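Local coordinates for protein homoserine kinase (Listeria monocytogenes, PDB 3HUL) that probably catalyses the ATP-dependent phosphorylation of L-homoserine to O-phospho-L-homoserine, a late step of threonine biosynthesis, at residues Gly48-Pro51 and Thr55-Ile58; Ala191-Ala196 and Met203-Glu208; Leu108-Lys113 and Ala130-Trp135; Ser221-His226 and Leu270-Asp275; Val253-Pro256 and Lys262-Thr265. One frame throughout, in Å; residues are numbered along the deposited sequence.

Contact 1 of 5, residues Gly48-Pro51 and Thr55-Ile58; sequences GGIP and TNVI
Asn-56 turns the flat end of its amide toward Pro-51, and the orientation of that one group sets the polar part of the contact. Its CG lies anti to the backbone N (chi1 -174°), a torsion that lets ND2 reach back to Pro-51 while OD1 faces the first turn of the helix. Asn-56 ND2 donates to Pro-51 O over 3.0 Å, nearly straight at 175°. The acceptor lies in the amide plane, whereas the donor is tilted by 24° from the carbonyl plane of Pro-51. At the other end, Asn-56 OD1 takes the backbone N-H of Ile-58 (N to OD1 2.9 Å), in the plane of the amide carbonyl. With both ends engaged, the amide is held against rotation. Ile-50 comes in obliquely and lays its CG2 methyl 3.6 Å from Asn-56 ND2; its side chain lies about 5 Å from that of Pro-82, part of the predicted ATP site. The Pro-51 ring and the Thr-55 side chain meet at about a right angle, with Pro-51 CB 3.5 Å from Thr-55 OG1, a hydroxyl bonded to Asp-53. Met-76 of strand 72-78 packs against Asn-56. The arrangement is a helix N-cap: Asn-56 caps helix 57-65 and ties the preceding loop to it.

Contact 2 of 5, residues Ala191-Ala196 and Met203-Glu208; sequences ANVMIA and MTLAGE
Val-193 and Met-194 touch Leu-205 and Ala-206 where two consecutive helices, 181-198 and 203-210, pack roughly antiparallel as a helical hairpin. The backbones come very near: the CA atoms of Met-194 and Ala-206 are 4.6 Å apart, a separation that the small methyl of Ala-206 permits. Side-chain torsions place the remaining contacts. Met-194 leaves its helix with CG anti to the backbone N (chi1 177°), which brings Met-194 CG to 3.9 Å from Ala-206 O. Beyond that its chain stays extended as far as the sulfur and bends at chi3 (77°), taking the far end away from segment 203-208; Met-194 also packs on Met-209 and Met-210. The return contact is made by Ala-206 CB, 4.1 Å from Met-194 O. Beside this pair, Leu-205 is bent at its second torsion (57°), and Leu-205 CD1 meets Val-193 CG1 at 4.4 Å, a rather loose touch of methyls. Helix 181-198 also meets the second subunit: Val-193 packs on Gly-138 of that subunit, and Asn-192 bonds to its Ser-20. Across the hairpin the contact consists of methyl, methylene and carbonyl surfaces, with the polar backbone groups largely used inside each helix; this implies that cohesion comes from close fit and dispersion, not from directional bonds.

Contact 3 of 5, residues Leu108-Lys113 and Ala130-Trp135; sequences LSKEEK and AVLGNW
Lys-110 folds back across Val-131 and Leu-132 because its CG stands anti to the carbonyl carbon, beside the backbone N (chi1 -85°), and its chain bends at chi3 (38°) and once more at chi4. The curl makes the aliphatic part of the lysine concave, and the CD2 methyl of Leu-132 sits in the bend, 3.9 Å from Lys-110 CB and 3.8 Å from Lys-110 CE. Val-131 contributes CG1, which its first torsion (178°) sets anti to the backbone N. Val-131 CG1 approaches obliquely, 4.1 Å from Lys-110 CG and 4.0 Å from Lys-110 O. One helical turn on, Lys-113 CB completes the patch at 4.4 Å from Val-131 CG1, while its amine runs off to a salt bridge with Glu-98. The contact sits in the N-terminal domain of the GHMP kinase fold, where the beginning of helix 110-121 meets the end of helix 127-132; Val-94 of helix 88-103 packs on Val-131 as well. At the start of the first helix, Ser-109 and Glu-112 form a capping box: Glu-112 N donates to Ser-109 OG at 3.1 Å, and a weak bond returns from Ser-109 N to Glu-112 OE2. The second helix stops at Gly-133, whose positive phi redirects the chain toward strand 135-141. Lys-110 NZ lies 3.9 Å from Glu-111 OE2, a long salt bridge.

Contact 4 of 5, residues Ser221-His226 and Leu270-Asp275; sequences SQLVPH and LEIDAD
Behind Leu-223, the residue that reaches Ile-272, the shortest sound polar bond runs from Val-224 N to Ser-221 O at 3.0 Å and closes a type I beta turn. A second backbone bond, His-226 N to Leu-223 O at 3.2 Å, continues the winding, and together they present Leu-223 and His-226 to the other loop. Ile-272 enters between these two and divides its branches. Ile-272 CG2, anti to the backbone N, meets Leu-223 CD2 at 3.6 Å as the side chains pass obliquely. The longer branch, anti to the carbonyl carbon (chi1 -70°), goes to the histidine: Ile-272 CG1 lies 4.0 Å above one face of the His-226 ring, displaced from the ring centre, and Ile-272 CD1 comes within 4.1 Å of His-226 CB. The two side chains run alongside each other with opposite sense. His-226 ND1 is bonded to Gln-229 OE1, while Ile-272 covers a face of the ring. Phe-160 lies against both Leu-223 and Ile-272. After Ile-272 the chain makes an inverse gamma turn centred on Asp-273 and enters edge strand 275-280. Here the two loops pack at the end of strand 156-161, in the four-stranded antiparallel sheet of the ferredoxin-like C-terminal domain known from GHMP kinases.

Contact 5 of 5, residues Val253-Pro256 and Lys262-Thr265; sequences VFAP and KLQT
Ala-255 and Val-253 offer their side chains to Leu-263 where strand 251-255 packs against helix 260-268, a helix-on-sheet layer of the ferredoxin-like C-terminal domain of GHMP kinases. The interactions across the contact are apolar. A single leucine supplies the whole helical side: Leu-263 CD1 touches two residues, 3.3 Å from Ala-255 CB and 4.4 Å from Val-253 CG1. The two strand residues point to the same face of the sheet, while Phe-254 between them goes to the other face. Ile-158 of the neighbouring strand 156-161 lies against both Val-253 and Leu-263 and extends the apolar surface that meets the helix.

Backbone hydrogen bonds form the second group. Val-253 pairs with Ile-158 and Ala-255 with Ala-156, whereas Phe-254 bonds to Tyr-240 and Ala-241 on the other side, so that the strand is an interior one and its edges are used within the sheet. One polar side-chain bond leads outward from the helix: Gln-264 NE2 donates to Val-276 O on strand 275-280. Back at the apolar contact, the closest approach is tighter than usual van der Waals contact and accompanies an unusual first torsion of Leu-263, -102°; the exact 3.3 Å between Leu-263 CD1 and Ala-255 CB is therefore somewhat doubtful.

In the fold
From the N terminus, contact 1 closes the short loop that leads into helix 57-65. Contact 3 follows, closing a mostly helical excursion between helices 110-121 and 127-132 before the chain enters strand 135-141. In the C-terminal half, contact 2 closes the tight turn between helices 181-198 and 203-210. Contact 4 then spans the longest interval, from the loop before helix 227-235 to the one before strand 275-280; within that interval lies contact 5, the strand-to-helix connection of the four-stranded sheet. None cross. Of these contacts, 2 and 3 touch each other, with Ile-195 CG1 4.0 Å from Trp-135 CZ2. Contacts 1 and 5 lie on opposite sides of the chain's centre.

Contact 1 of 5, residues Gly48-Pro51 and Thr55-Ile58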
# COMPACT_ATOMS: atom_id res chain seq x y z
N GLY A 48 -32.44 -16.02 -24.53
CA GLY A 48 -31.43 -16.95 -25.02
C GLY A 48 -31.76 -18.38 -24.62
O GLY A 48 -32.91 -18.71 -24.31
N GLY A 49 -30.74 -19.23 -24.62
CA GLY A 49 -30.94 -20.61 -24.23
C GLY A 49 -30.61 -20.85 -22.77
O GLY A 49 -30.01 -21.88 -22.45
N ILE A 50 -30.98 -19.91 -21.90
CA ILE A 50 -30.75 -20.04 -20.45
C ILE A 50 -31.87 -20.88 -19.78
O ILE A 50 -32.97 -20.37 -19.56
CB ILE A 50 -30.63 -18.65 -19.73
CG1 ILE A 50 -29.48 -17.80 -20.31
CG2 ILE A 50 -30.49 -18.83 -18.22
CD1 ILE A 50 -28.05 -18.38 -20.14
N PRO A 51 -31.58 -22.15 -19.45
CA PRO A 51 -32.62 -23.08 -18.98
C PRO A 51 -33.25 -22.66 -17.64
O PRO A 51 -32.67 -21.84 -16.91
CB PRO A 51 -31.87 -24.42 -18.82
CG PRO A 51 -30.56 -24.23 -19.54
CD PRO A 51 -30.25 -22.77 -19.41
N THR A 55 -30.70 -28.05 -15.34
CA THR A 55 -29.58 -27.96 -16.29
C THR A 55 -28.97 -26.56 -16.33
O THR A 55 -27.83 -26.39 -16.77
CB THR A 55 -29.92 -28.47 -17.74
OG1 THR A 55 -31.09 -27.81 -18.24
CG2 THR A 55 -30.13 -30.01 -17.75
N ASN A 56 -29.72 -25.56 -15.86
CA ASN A 56 -29.14 -24.25 -15.60
C ASN A 56 -27.84 -24.40 -14.82
O ASN A 56 -27.76 -25.18 -13.85
CB ASN A 56 -30.10 -23.34 -14.83
CG ASN A 56 -29.55 -21.93 -14.70
OD1 ASN A 56 -28.54 -21.71 -14.03
ND2 ASN A 56 -30.20 -20.98 -15.36
N VAL A 57 -26.82 -23.66 -15.27
CA VAL A 57 -25.47 -23.68 -14.70
C VAL A 57 -25.46 -23.58 -13.16
O VAL A 57 -24.79 -24.37 -12.47
CB VAL A 57 -24.60 -22.57 -15.39
CG1 VAL A 57 -23.37 -22.23 -14.59
CG2 VAL A 57 -24.22 -23.02 -16.82
N ILE A 58 -26.23 -22.62 -12.63
CA ILE A 58 -26.36 -22.40 -11.18
C ILE A 58 -26.73 -23.68 -10.45
O ILE A 58 -26.07 -24.08 -9.49
CB ILE A 58 -27.42 -21.30 -10.89
CG1 ILE A 58 -27.10 -20.03 -11.67
CG2 ILE A 58 -27.55 -21.06 -9.40
CD1 ILE A 58 -28.15 -18.99 -11.65

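Contact 2 of 5, residues Ala191-Ala196 and Met203-Glu208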
# COMPACT_ATOMS: atom_id res chain seq x y z
N ALA A 191 2.56 -6.83 -17.44
CA ALA A 191 1.55 -7.00 -16.41
C ALA A 191 2.14 -6.59 -15.04
O ALA A 191 1.47 -5.92 -14.26
CB ALA A 191 1.06 -8.44 -16.39
N ASN A 192 3.37 -6.98 -14.76
CA ASN A 192 4.08 -6.58 -13.53
C ASN A 192 4.07 -5.06 -13.37
O ASN A 192 3.71 -4.55 -12.31
CB ASN A 192 5.54 -7.02 -13.55
CG ASN A 192 5.72 -8.51 -13.56
OD1 ASN A 192 4.77 -9.28 -13.37
ND2 ASN A 192 6.97 -8.95 -13.75
N VAL A 193 4.45 -4.35 -14.42
CA VAL A 193 4.46 -2.89 -14.41
C VAL A 193 3.05 -2.31 -14.21
O VAL A 193 2.86 -1.39 -13.40
CB VAL A 193 5.16 -2.31 -15.67
CG1 VAL A 193 5.00 -0.78 -15.73
CG2 VAL A 193 6.64 -2.65 -15.65
N MET A 194 2.07 -2.88 -14.90
CA MET A 194 0.66 -2.46 -14.77
C MET A 194 0.26 -2.56 -13.31
O MET A 194 -0.27 -1.59 -12.75
CB MET A 194 -0.25 -3.34 -15.62
CG MET A 194 -1.76 -3.02 -15.50
SD MET A 194 -2.88 -4.15 -16.41
CE MET A 194 -2.90 -5.58 -15.35
N ILE A 195 0.51 -3.71 -12.68
CA ILE A 195 0.16 -3.90 -11.27
C ILE A 195 0.91 -2.89 -10.37
O ILE A 195 0.32 -2.21 -9.55
CB ILE A 195 0.46 -5.36 -10.80
CG1 ILE A 195 -0.47 -6.37 -11.48
CG2 ILE A 195 0.37 -5.47 -9.31
CD1 ILE A 195 0.12 -7.80 -11.56
N ALA A 196 2.22 -2.77 -10.55
CA ALA A 196 2.99 -1.81 -9.76
C ALA A 196 2.49 -0.36 -9.93
O ALA A 196 2.46 0.42 -8.98
CB ALA A 196 4.45 -1.91 -10.11
N MET A 203 -2.57 5.70 -13.00
CA MET A 203 -3.54 5.01 -13.88
C MET A 203 -3.28 5.32 -15.37
O MET A 203 -3.63 4.54 -16.27
CB MET A 203 -4.97 5.37 -13.47
CG MET A 203 -5.40 4.74 -12.11
SD MET A 203 -5.35 2.92 -12.12
CE MET A 203 -6.45 2.42 -13.39
N THR A 204 -2.64 6.45 -15.61
CA THR A 204 -2.12 6.75 -16.94
C THR A 204 -1.11 5.71 -17.40
O THR A 204 -1.26 5.12 -18.47
CB THR A 204 -1.52 8.15 -16.94
OG1 THR A 204 -2.61 9.06 -17.05
CG2 THR A 204 -0.59 8.38 -18.10
N LEU A 205 -0.08 5.47 -16.59
CA LEU A 205 0.87 4.42 -16.96
C LEU A 205 0.17 3.06 -16.99
O LEU A 205 0.33 2.32 -17.94
CB LEU A 205 2.09 4.41 -16.02
CG LEU A 205 3.11 3.25 -16.07
CD1 LEU A 205 3.73 3.07 -17.49
CD2 LEU A 205 4.21 3.55 -15.03
N ALA A 206 -0.63 2.75 -15.97
CA ALA A 206 -1.35 1.47 -15.95
C ALA A 206 -2.16 1.26 -17.23
O ALA A 206 -2.19 0.16 -17.78
CB ALA A 206 -2.28 1.40 -14.77
N GLY A 207 -2.84 2.32 -17.66
CA GLY A 207 -3.76 2.23 -18.79
C GLY A 207 -3.01 1.93 -20.06
O GLY A 207 -3.47 1.17 -20.91
N GLU A 208 -1.84 2.54 -20.17
CA GLU A 208 -0.88 2.28 -21.24
C GLU A 208 -0.43 0.81 -21.30
O GLU A 208 -0.33 0.22 -22.39
CB GLU A 208 0.32 3.20 -21.03
CG GLU A 208 1.30 3.30 -22.19
CD GLU A 208 2.17 4.55 -22.10
OE1 GLU A 208 2.05 5.31 -21.09
OE2 GLU A 208 2.99 4.78 -23.03

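Contact 3 of 5, residues Leu108-Lys113 and Ala130-Trp135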
# COMPACT_ATOMS: atom_id res chain seq x y z
N LEU A 108 -18.34 -23.14 3.70
CA LEU A 108 -17.07 -22.97 3.00
C LEU A 108 -16.52 -21.58 3.25
O LEU A 108 -17.27 -20.62 3.37
CB LEU A 108 -17.27 -23.17 1.50
CG LEU A 108 -17.76 -24.57 1.13
CD1 LEU A 108 -18.28 -24.58 -0.29
CD2 LEU A 108 -16.67 -25.56 1.33
N SER A 109 -15.20 -21.49 3.39
CA SER A 109 -14.52 -20.20 3.43
C SER A 109 -14.51 -19.57 2.02
O SER A 109 -14.65 -20.27 1.00
CB SER A 109 -13.09 -20.42 3.90
OG SER A 109 -12.41 -21.22 2.97
N LYS A 110 -14.33 -18.24 1.99
CA LYS A 110 -14.12 -17.50 0.75
C LYS A 110 -13.01 -18.15 -0.08
O LYS A 110 -13.15 -18.35 -1.27
CB LYS A 110 -13.80 -16.03 1.06
CG LYS A 110 -15.04 -15.16 1.25
CD LYS A 110 -14.79 -13.92 2.16
CE LYS A 110 -13.40 -13.27 1.95
NZ LYS A 110 -12.28 -13.94 2.72
N GLU A 111 -11.92 -18.51 0.60
CA GLU A 111 -10.80 -19.18 -0.04
C GLU A 111 -11.25 -20.45 -0.79
O GLU A 111 -10.86 -20.68 -1.94
CB GLU A 111 -9.73 -19.53 1.00
CG GLU A 111 -9.10 -18.33 1.73
CD GLU A 111 -9.91 -17.75 2.92
OE1 GLU A 111 -10.92 -18.35 3.35
OE2 GLU A 111 -9.53 -16.68 3.44
N GLU A 112 -12.07 -21.27 -0.13
CA GLU A 112 -12.52 -22.56 -0.71
C GLU A 112 -13.46 -22.31 -1.87
O GLU A 112 -13.39 -22.97 -2.88
CB GLU A 112 -13.21 -23.46 0.34
CG GLU A 112 -12.23 -24.16 1.32
CD GLU A 112 -12.97 -24.92 2.44
OE1 GLU A 112 -13.24 -26.14 2.24
OE2 GLU A 112 -13.32 -24.31 3.48
N LYS A 113 -14.34 -21.32 -1.72
CA LYS A 113 -15.26 -20.93 -2.78
C LYS A 113 -14.53 -20.51 -4.05
O LYS A 113 -14.99 -20.83 -5.16
CB LYS A 113 -16.18 -19.81 -2.33
CG LYS A 113 -17.18 -20.21 -1.25
CD LYS A 113 -17.98 -18.98 -0.80
CE LYS A 113 -18.67 -19.25 0.53
NZ LYS A 113 -19.45 -18.05 0.98
N ALA A 130 -15.34 -12.14 -8.32
CA ALA A 130 -16.77 -12.36 -8.08
C ALA A 130 -17.02 -12.74 -6.62
O ALA A 130 -17.98 -12.29 -6.01
CB ALA A 130 -17.36 -13.42 -9.04
N VAL A 131 -16.13 -13.53 -6.04
CA VAL A 131 -16.23 -13.87 -4.62
C VAL A 131 -15.68 -12.77 -3.70
O VAL A 131 -16.27 -12.47 -2.69
CB VAL A 131 -15.49 -15.18 -4.32
CG1 VAL A 131 -15.54 -15.50 -2.79
CG2 VAL A 131 -16.09 -16.31 -5.12
N LEU A 132 -14.56 -12.15 -4.06
CA LEU A 132 -13.79 -11.34 -3.09
C LEU A 132 -14.07 -9.87 -3.22
O LEU A 132 -13.90 -9.11 -2.27
CB LEU A 132 -12.31 -11.60 -3.28
CG LEU A 132 -12.00 -13.10 -3.12
CD1 LEU A 132 -10.55 -13.29 -3.41
CD2 LEU A 132 -12.38 -13.60 -1.69
N GLY A 133 -14.55 -9.48 -4.40
CA GLY A 133 -14.86 -8.10 -4.67
C GLY A 133 -13.59 -7.38 -5.12
O GLY A 133 -12.48 -7.86 -4.93
N ASN A 134 -13.80 -6.22 -5.72
CA ASN A 134 -12.73 -5.34 -6.12
C ASN A 134 -11.78 -5.95 -7.15
O ASN A 134 -12.21 -6.63 -8.07
CB ASN A 134 -12.00 -4.82 -4.87
CG ASN A 134 -11.75 -3.35 -4.94
OD1 ASN A 134 -11.22 -2.86 -5.94
ND2 ASN A 134 -12.15 -2.63 -3.90
N TRP A 135 -10.48 -5.73 -6.96
CA TRP A 135 -9.46 -6.12 -7.95
C TRP A 135 -8.66 -7.27 -7.35
O TRP A 135 -8.15 -7.16 -6.21
CB TRP A 135 -8.60 -4.91 -8.33
CG TRP A 135 -7.34 -5.22 -9.10
CD1 TRP A 135 -7.20 -6.12 -10.12
CD2 TRP A 135 -6.05 -4.64 -8.89
NE1 TRP A 135 -5.90 -6.13 -10.56
CE2 TRP A 135 -5.17 -5.24 -9.82
CE3 TRP A 135 -5.56 -3.65 -8.04
CZ2 TRP A 135 -3.82 -4.88 -9.92
CZ3 TRP A 135 -4.21 -3.30 -8.11
CH2 TRP A 135 -3.35 -3.93 -9.05

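Contact 4 of 5, residues Ser221-His226 and Leu270-Asp275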
# COMPACT_ATOMS: atom_id res chain seq x y z
N SER A 221 -13.23 -9.67 -32.45
CA SER A 221 -14.68 -9.67 -32.30
C SER A 221 -15.31 -8.31 -32.70
O SER A 221 -14.59 -7.40 -33.10
CB SER A 221 -15.08 -10.15 -30.90
OG SER A 221 -14.55 -9.31 -29.89
N GLN A 222 -16.64 -8.21 -32.62
CA GLN A 222 -17.43 -7.19 -33.35
C GLN A 222 -17.02 -5.72 -33.18
O GLN A 222 -17.12 -4.94 -34.12
CB GLN A 222 -18.93 -7.36 -33.09
CG GLN A 222 -19.32 -7.49 -31.62
CD GLN A 222 -20.77 -7.96 -31.40
OE1 GLN A 222 -21.73 -7.28 -31.77
NE2 GLN A 222 -20.91 -9.13 -30.77
N LEU A 223 -16.56 -5.36 -31.98
CA LEU A 223 -16.24 -3.96 -31.67
C LEU A 223 -14.79 -3.58 -31.95
O LEU A 223 -14.40 -2.42 -31.78
CB LEU A 223 -16.62 -3.65 -30.21
CG LEU A 223 -18.11 -3.61 -29.89
CD1 LEU A 223 -18.35 -3.36 -28.41
CD2 LEU A 223 -18.82 -2.56 -30.74
N VAL A 224 -13.99 -4.56 -32.36
CA VAL A 224 -12.56 -4.33 -32.56
C VAL A 224 -12.24 -3.19 -33.56
O VAL A 224 -11.43 -2.33 -33.24
CB VAL A 224 -11.79 -5.66 -32.89
CG1 VAL A 224 -10.38 -5.39 -33.47
CG2 VAL A 224 -11.71 -6.58 -31.65
N PRO A 225 -12.88 -3.17 -34.76
CA PRO A 225 -12.50 -2.10 -35.72
C PRO A 225 -12.77 -0.65 -35.25
O PRO A 225 -12.29 0.30 -35.87
CB PRO A 225 -13.32 -2.43 -36.98
CG PRO A 225 -14.40 -3.30 -36.53
CD PRO A 225 -13.87 -4.09 -35.36
N HIS A 226 -13.51 -0.49 -34.15
CA HIS A 226 -13.83 0.82 -33.58
C HIS A 226 -12.99 1.14 -32.36
O HIS A 226 -13.21 2.16 -31.70
CB HIS A 226 -15.30 0.90 -33.20
CG HIS A 226 -16.23 0.77 -34.37
ND1 HIS A 226 -16.58 1.85 -35.16
CD2 HIS A 226 -16.88 -0.30 -34.89
CE1 HIS A 226 -17.40 1.44 -36.12
NE2 HIS A 226 -17.59 0.14 -35.97
N LEU A 270 -20.81 8.46 -30.92
CA LEU A 270 -20.16 7.69 -31.99
C LEU A 270 -21.15 6.80 -32.76
O LEU A 270 -20.86 6.35 -33.86
CB LEU A 270 -18.98 6.86 -31.43
CG LEU A 270 -17.87 7.67 -30.76
CD1 LEU A 270 -16.83 6.74 -30.10
CD2 LEU A 270 -17.22 8.62 -31.78
N GLU A 271 -22.32 6.59 -32.16
CA GLU A 271 -23.42 5.80 -32.74
C GLU A 271 -22.93 4.43 -33.21
O GLU A 271 -23.13 4.00 -34.36
CB GLU A 271 -24.14 6.57 -33.85
CG GLU A 271 -24.98 7.72 -33.27
CD GLU A 271 -25.21 8.86 -34.24
OE1 GLU A 271 -25.77 9.90 -33.81
OE2 GLU A 271 -24.84 8.72 -35.44
N ILE A 272 -22.23 3.78 -32.30
CA ILE A 272 -21.77 2.43 -32.51
C ILE A 272 -22.92 1.56 -32.05
O ILE A 272 -23.70 1.94 -31.16
CB ILE A 272 -20.43 2.21 -31.72
CG1 ILE A 272 -19.31 3.00 -32.39
CG2 ILE A 272 -20.05 0.74 -31.65
CD1 ILE A 272 -18.15 3.33 -31.47
N ASP A 273 -23.06 0.39 -32.67
CA ASP A 273 -24.14 -0.52 -32.34
C ASP A 273 -23.87 -1.26 -31.02
O ASP A 273 -23.45 -2.43 -31.02
CB ASP A 273 -24.36 -1.51 -33.49
CG ASP A 273 -25.67 -2.26 -33.36
OD1 ASP A 273 -26.54 -1.83 -32.56
OD2 ASP A 273 -25.83 -3.28 -34.05
N ALA A 274 -24.11 -0.56 -29.91
CA ALA A 274 -23.92 -1.12 -28.57
C ALA A 274 -24.51 -0.17 -27.56
O ALA A 274 -24.51 1.03 -27.77
CB ALA A 274 -22.42 -1.32 -28.29
N ASP A 275 -25.02 -0.71 -26.46
CA ASP A 275 -25.43 0.11 -25.35
C ASP A 275 -24.16 0.63 -24.66
O ASP A 275 -23.17 -0.11 -24.50
CB ASP A 275 -26.30 -0.70 -24.39
CG ASP A 275 -27.62 -1.15 -25.03
OD1 ASP A 275 -28.25 -0.34 -25.77
OD2 ASP A 275 -28.05 -2.31 -24.79

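Contact 5 of 5, residues Val253-Pro256 and Lys262-Thr265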
# COMPACT_ATOMS: atom_id res chain seq x y z
N VAL A 253 -13.87 1.24 -21.23
CA VAL A 253 -13.07 2.43 -21.19
C VAL A 253 -12.82 2.69 -19.71
O VAL A 253 -13.74 2.75 -18.92
CB VAL A 253 -13.81 3.64 -21.83
CG1 VAL A 253 -13.06 4.97 -21.61
CG2 VAL A 253 -14.09 3.40 -23.35
N PHE A 254 -11.56 2.85 -19.34
CA PHE A 254 -11.23 3.14 -17.94
C PHE A 254 -10.96 4.65 -17.82
O PHE A 254 -10.19 5.19 -18.60
CB PHE A 254 -10.00 2.31 -17.49
CG PHE A 254 -10.24 0.80 -17.46
CD1 PHE A 254 -10.42 0.13 -16.24
CD2 PHE A 254 -10.26 0.05 -18.63
CE1 PHE A 254 -10.66 -1.27 -16.20
CE2 PHE A 254 -10.48 -1.35 -18.62
CZ PHE A 254 -10.69 -2.01 -17.39
N ALA A 255 -11.57 5.31 -16.86
CA ALA A 255 -11.48 6.79 -16.77
C ALA A 255 -11.58 7.32 -15.36
O ALA A 255 -12.24 6.72 -14.53
CB ALA A 255 -12.62 7.42 -17.62
N PRO A 256 -10.95 8.47 -15.09
CA PRO A 256 -11.15 9.14 -13.81
C PRO A 256 -12.65 9.25 -13.52
O PRO A 256 -13.47 9.46 -14.46
CB PRO A 256 -10.59 10.53 -14.06
CG PRO A 256 -9.57 10.35 -15.12
CD PRO A 256 -10.07 9.24 -15.99
N LYS A 262 -19.65 12.65 -18.48
CA LYS A 262 -19.36 13.39 -19.68
C LYS A 262 -18.74 12.45 -20.74
O LYS A 262 -18.97 12.63 -21.95
CB LYS A 262 -18.54 14.67 -19.37
CG LYS A 262 -17.03 14.54 -19.39
N LEU A 263 -17.98 11.43 -20.28
CA LEU A 263 -17.46 10.39 -21.17
C LEU A 263 -18.53 9.49 -21.73
O LEU A 263 -18.46 9.12 -22.89
CB LEU A 263 -16.39 9.52 -20.51
CG LEU A 263 -14.96 9.86 -20.91
CD1 LEU A 263 -13.98 9.00 -20.15
CD2 LEU A 263 -14.80 9.65 -22.41
N GLN A 264 -19.51 9.12 -20.92
CA GLN A 264 -20.62 8.33 -21.42
C GLN A 264 -21.27 9.08 -22.59
O GLN A 264 -21.29 8.58 -23.71
CB GLN A 264 -21.65 8.06 -20.33
CG GLN A 264 -22.82 7.15 -20.79
CD GLN A 264 -23.77 6.77 -19.64
OE1 GLN A 264 -24.20 7.63 -18.87
NE2 GLN A 264 -24.09 5.49 -19.51
N THR A 265 -21.75 10.28 -22.31
CA THR A 265 -22.40 11.18 -23.27
C THR A 265 -21.59 11.33 -24.54
O THR A 265 -22.07 11.07 -25.64
CB THR A 265 -22.71 12.57 -22.61
OG1 THR A 265 -23.54 12.31 -21.48
CG2 THR A 265 -23.47 13.53 -23.57